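Local coordinates for spike glycoprotein (Bat coronavirus HKU9, PDB 5GYQ) that forms the putative receptor-binding domain of the viral spike, which probably attaches the virion to a host-cell receptor to initiate infection, at residues A[67-79]-A[143-155]. Residues are numbered along the deposited sequence; the frame is centred on the assembly and turned at random.
Sequences DVMRINETHLNNL and SPFSYVYGLAVIT. With NAG (2-acetamido-2-deoxy-beta-D-glucopyranose), chain B.
Met69 and Leu151 form the middle of three antiparallel hydrogen-bonded pairs, flanked by Asp67 with Val153 and Ile71 with Tyr149. Each pair closes two backbone bonds, such as Asp67 N to Val153 O (2.9 Å). On the face bearing these six side chains, Leu151 CD2 meets Leu79 CD2 tip to tip at 3.7 Å, while Ile71 CG2 packs on Leu151 CB at 3.7 Å, an apolar seat for helix 73-79 to which Phe87 of helix 86-90 adds. Glu73, bent at chi2 (75°), turns its carboxylate 71° from the Tyr149 ring plane; Tyr149 OH donates only weakly to OE2. On the face that carries Val68 and Arg70, Arg70 CB comes within 3.5 Å of Val148 CG1, the two side chains crossing at about a right angle; Arg70 NH2 forms a salt bridge with Asp15, and NE donates to Pro16 O.

Where the strand gives way to the helix, Asn72 is the N-cap, with OD1 accepting from His75 N (3.2 Å, 171°). Its ND2, bonded covalently to NAG C1, donates its one remaining N-H to Ser146 OG at 3.0 Å, nearly in the amide plane. Thr74 OG1 accepts from NAG N2 (2.9 Å), and NAG C1 lies over one face of the His75 ring, offset toward its rim. One asparagine amide thus caps the helix, ties it to strand 146-155 and carries the N-glycan, which probably limits rotation about the linkage at this end of the central sheet.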
# COMPACT_ATOMS: atom_id res chain seq x y z
N ASP A 67 2.25 1.97 -2.01
CA ASP A 67 2.73 1.40 -0.75
C ASP A 67 2.20 -0.02 -0.61
O ASP A 67 1.00 -0.24 -0.66
CB ASP A 67 2.31 2.26 0.43
CG ASP A 67 2.83 3.67 0.33
OD1 ASP A 67 3.89 3.87 -0.29
OD2 ASP A 67 2.18 4.59 0.88
N VAL A 68 3.09 -0.97 -0.42
CA VAL A 68 2.68 -2.37 -0.41
C VAL A 68 3.04 -3.06 0.90
O VAL A 68 4.16 -2.89 1.43
CB VAL A 68 3.32 -3.14 -1.58
CG1 VAL A 68 2.89 -4.59 -1.57
CG2 VAL A 68 2.93 -2.48 -2.90
N MET A 69 2.08 -3.81 1.43
CA MET A 69 2.29 -4.57 2.66
C MET A 69 1.21 -5.63 2.80
O MET A 69 0.35 -5.76 1.94
CB MET A 69 2.27 -3.64 3.88
CG MET A 69 0.89 -3.07 4.18
SD MET A 69 0.95 -1.33 4.68
CE MET A 69 1.19 -0.53 3.10
N ARG A 70 1.25 -6.39 3.89
CA ARG A 70 0.18 -7.32 4.20
C ARG A 70 -0.61 -6.81 5.39
O ARG A 70 -0.11 -6.01 6.18
CB ARG A 70 0.74 -8.73 4.46
CG ARG A 70 1.72 -8.83 5.62
CD ARG A 70 2.27 -10.25 5.71
NE ARG A 70 2.88 -10.66 4.45
CZ ARG A 70 2.80 -11.89 3.94
NH1 ARG A 70 2.15 -12.84 4.60
NH2 ARG A 70 3.39 -12.17 2.78
N ILE A 71 -1.85 -7.27 5.53
CA ILE A 71 -2.76 -6.72 6.53
C ILE A 71 -3.89 -7.70 6.81
O ILE A 71 -4.40 -8.33 5.89
CB ILE A 71 -3.32 -5.35 6.05
CG1 ILE A 71 -4.12 -4.64 7.14
CG2 ILE A 71 -4.16 -5.51 4.78
CD1 ILE A 71 -4.53 -3.22 6.76
N ASN A 72 -4.28 -7.87 8.08
CA ASN A 72 -5.37 -8.81 8.34
C ASN A 72 -6.70 -8.07 8.45
O ASN A 72 -6.74 -6.83 8.40
CB ASN A 72 -5.08 -9.68 9.59
CG ASN A 72 -5.24 -8.96 10.93
OD1 ASN A 72 -5.62 -7.79 11.01
ND2 ASN A 72 -4.96 -9.70 12.00
N GLU A 73 -7.79 -8.82 8.57
CA GLU A 73 -9.14 -8.27 8.45
C GLU A 73 -9.46 -7.16 9.45
O GLU A 73 -10.05 -6.15 9.08
CB GLU A 73 -10.18 -9.39 8.58
CG GLU A 73 -11.62 -8.92 8.43
CD GLU A 73 -12.01 -8.62 6.98
OE1 GLU A 73 -13.08 -8.01 6.77
OE2 GLU A 73 -11.26 -9.00 6.06
N THR A 74 -9.08 -7.35 10.71
CA THR A 74 -9.33 -6.36 11.75
C THR A 74 -8.69 -5.02 11.39
O THR A 74 -9.35 -3.96 11.38
CB THR A 74 -8.77 -6.83 13.12
OG1 THR A 74 -9.28 -8.13 13.44
CG2 THR A 74 -9.14 -5.85 14.22
N HIS A 75 -7.40 -5.08 11.09
CA HIS A 75 -6.63 -3.89 10.76
C HIS A 75 -7.10 -3.26 9.47
O HIS A 75 -7.05 -2.04 9.32
CB HIS A 75 -5.14 -4.24 10.67
CG HIS A 75 -4.54 -4.67 11.98
ND1 HIS A 75 -3.43 -5.48 12.05
CD2 HIS A 75 -4.89 -4.39 13.26
CE1 HIS A 75 -3.13 -5.69 13.32
NE2 HIS A 75 -3.99 -5.04 14.07
N LEU A 76 -7.55 -4.08 8.53
CA LEU A 76 -8.08 -3.58 7.26
C LEU A 76 -9.37 -2.80 7.46
O LEU A 76 -9.54 -1.71 6.91
CB LEU A 76 -8.31 -4.73 6.28
CG LEU A 76 -8.84 -4.31 4.90
CD1 LEU A 76 -7.83 -3.44 4.18
CD2 LEU A 76 -9.21 -5.53 4.07
N ASN A 77 -10.27 -3.36 8.26
CA ASN A 77 -11.53 -2.71 8.57
C ASN A 77 -11.31 -1.41 9.32
O ASN A 77 -11.95 -0.39 9.03
CB ASN A 77 -12.44 -3.64 9.37
CG ASN A 77 -12.96 -4.80 8.54
OD1 ASN A 77 -13.12 -4.68 7.32
ND2 ASN A 77 -13.22 -5.93 9.19
N ASN A 78 -10.40 -1.43 10.29
CA ASN A 78 -10.05 -0.19 10.99
C ASN A 78 -9.43 0.84 10.05
O ASN A 78 -9.64 2.04 10.21
CB ASN A 78 -9.10 -0.48 12.15
CG ASN A 78 -9.79 -1.21 13.28
OD1 ASN A 78 -11.01 -1.11 13.45
ND2 ASN A 78 -9.01 -1.95 14.07
N LEU A 79 -8.66 0.36 9.08
CA LEU A 79 -8.03 1.25 8.10
C LEU A 79 -9.08 1.94 7.25
O LEU A 79 -9.02 3.15 7.03
CB LEU A 79 -7.06 0.46 7.21
CG LEU A 79 -6.28 1.27 6.17
CD1 LEU A 79 -5.37 2.28 6.85
CD2 LEU A 79 -5.48 0.35 5.26
N SER A 143 3.79 -15.60 18.16
CA SER A 143 2.45 -15.06 18.36
C SER A 143 1.53 -15.70 17.32
O SER A 143 2.03 -16.24 16.33
CB SER A 143 2.46 -13.54 18.25
OG SER A 143 2.89 -13.13 16.97
N PRO A 144 0.21 -15.66 17.55
CA PRO A 144 -0.72 -16.28 16.59
C PRO A 144 -0.49 -15.82 15.16
O PRO A 144 -0.26 -14.63 14.92
CB PRO A 144 -2.10 -15.80 17.08
CG PRO A 144 -1.92 -15.56 18.53
CD PRO A 144 -0.50 -15.10 18.71
N PHE A 145 -0.51 -16.76 14.22
CA PHE A 145 -0.44 -16.39 12.81
C PHE A 145 -1.75 -15.71 12.44
O PHE A 145 -2.76 -15.89 13.12
CB PHE A 145 -0.20 -17.61 11.92
CG PHE A 145 1.17 -18.22 12.07
CD1 PHE A 145 1.52 -19.35 11.34
CD2 PHE A 145 2.11 -17.68 12.94
CE1 PHE A 145 2.77 -19.93 11.48
CE2 PHE A 145 3.36 -18.25 13.08
CZ PHE A 145 3.69 -19.37 12.34
N SER A 146 -1.73 -14.92 11.38
CA SER A 146 -2.96 -14.29 10.91
C SER A 146 -3.23 -14.65 9.47
O SER A 146 -2.31 -14.74 8.66
CB SER A 146 -2.88 -12.77 11.06
OG SER A 146 -3.58 -12.33 12.21
N TYR A 147 -4.51 -14.86 9.15
CA TYR A 147 -4.94 -14.89 7.77
C TYR A 147 -4.79 -13.48 7.23
O TYR A 147 -5.19 -12.52 7.88
CB TYR A 147 -6.38 -15.39 7.63
CG TYR A 147 -6.93 -15.25 6.23
CD1 TYR A 147 -6.55 -16.12 5.22
CD2 TYR A 147 -7.82 -14.23 5.92
CE1 TYR A 147 -7.05 -15.99 3.94
CE2 TYR A 147 -8.33 -14.10 4.65
CZ TYR A 147 -7.94 -14.98 3.66
OH TYR A 147 -8.44 -14.84 2.39
N VAL A 148 -4.22 -13.35 6.04
CA VAL A 148 -3.71 -12.07 5.61
C VAL A 148 -4.07 -11.71 4.17
O VAL A 148 -4.11 -12.57 3.29
CB VAL A 148 -2.17 -12.04 5.81
CG1 VAL A 148 -1.45 -11.48 4.60
CG2 VAL A 148 -1.81 -11.26 7.07
N TYR A 149 -4.35 -10.43 3.95
CA TYR A 149 -4.57 -9.89 2.63
C TYR A 149 -3.38 -9.06 2.18
O TYR A 149 -2.64 -8.51 3.01
CB TYR A 149 -5.83 -9.02 2.59
CG TYR A 149 -7.08 -9.74 3.02
CD1 TYR A 149 -7.68 -10.69 2.19
CD2 TYR A 149 -7.67 -9.48 4.25
CE1 TYR A 149 -8.82 -11.35 2.58
CE2 TYR A 149 -8.82 -10.14 4.64
CZ TYR A 149 -9.39 -11.07 3.80
OH TYR A 149 -10.53 -11.74 4.19
N GLY A 150 -3.18 -8.98 0.87
CA GLY A 150 -2.24 -8.03 0.31
C GLY A 150 -2.88 -6.66 0.30
O GLY A 150 -4.10 -6.54 0.16
N LEU A 151 -2.07 -5.62 0.45
CA LEU A 151 -2.57 -4.25 0.45
C LEU A 151 -1.66 -3.34 -0.35
O LEU A 151 -0.46 -3.23 -0.06
CB LEU A 151 -2.71 -3.71 1.87
CG LEU A 151 -3.18 -2.25 1.94
CD1 LEU A 151 -4.62 -2.13 1.46
CD2 LEU A 151 -3.03 -1.67 3.34
N ALA A 152 -2.25 -2.71 -1.35
CA ALA A 152 -1.60 -1.67 -2.13
C ALA A 152 -2.32 -0.35 -1.90
O ALA A 152 -3.50 -0.21 -2.23
CB ALA A 152 -1.57 -2.03 -3.61
N VAL A 153 -1.62 0.61 -1.32
CA VAL A 153 -2.13 1.95 -1.12
C VAL A 153 -1.63 2.82 -2.26
O VAL A 153 -0.43 3.07 -2.38
CB VAL A 153 -1.68 2.55 0.22
CG1 VAL A 153 -2.26 3.95 0.40
CG2 VAL A 153 -2.10 1.64 1.37
N ILE A 154 -2.56 3.26 -3.09
CA ILE A 154 -2.22 4.08 -4.24
C ILE A 154 -2.49 5.55 -3.93
O ILE A 154 -3.64 5.95 -3.82
CB ILE A 154 -3.01 3.64 -5.49
CG1 ILE A 154 -2.87 2.13 -5.70
CG2 ILE A 154 -2.53 4.40 -6.72
CD1 ILE A 154 -3.70 1.58 -6.83
N THR A 155 -1.43 6.33 -3.78
CA THR A 155 -1.54 7.76 -3.55
C THR A 155 -1.41 8.52 -4.87
O THR A 155 -0.46 8.32 -5.61
CB THR A 155 -0.46 8.28 -2.58
OG1 THR A 155 -0.53 7.55 -1.35
CG2 THR A 155 -0.67 9.76 -2.30
C1 NAG B . -5.06 -9.24 13.36
C2 NAG B . -6.04 -10.06 14.17
C3 NAG B . -6.24 -9.42 15.54
C4 NAG B . -4.89 -9.23 16.24
C5 NAG B . -3.86 -8.57 15.31
C6 NAG B . -2.46 -8.62 15.88
C7 NAG B . -7.65 -11.36 12.87
C8 NAG B . -8.99 -11.37 12.20
N2 NAG B . -7.30 -10.22 13.48
O3 NAG B . -7.09 -10.26 16.30
O4 NAG B . -5.03 -8.35 17.35
O5 NAG B . -3.81 -9.20 14.03
O6 NAG B . -1.54 -7.94 15.05
O7 NAG B . -6.91 -12.34 12.86
O HOH W 1 0.93 5.46 -1.48
O HOH W 2 -7.52 -11.68 8.96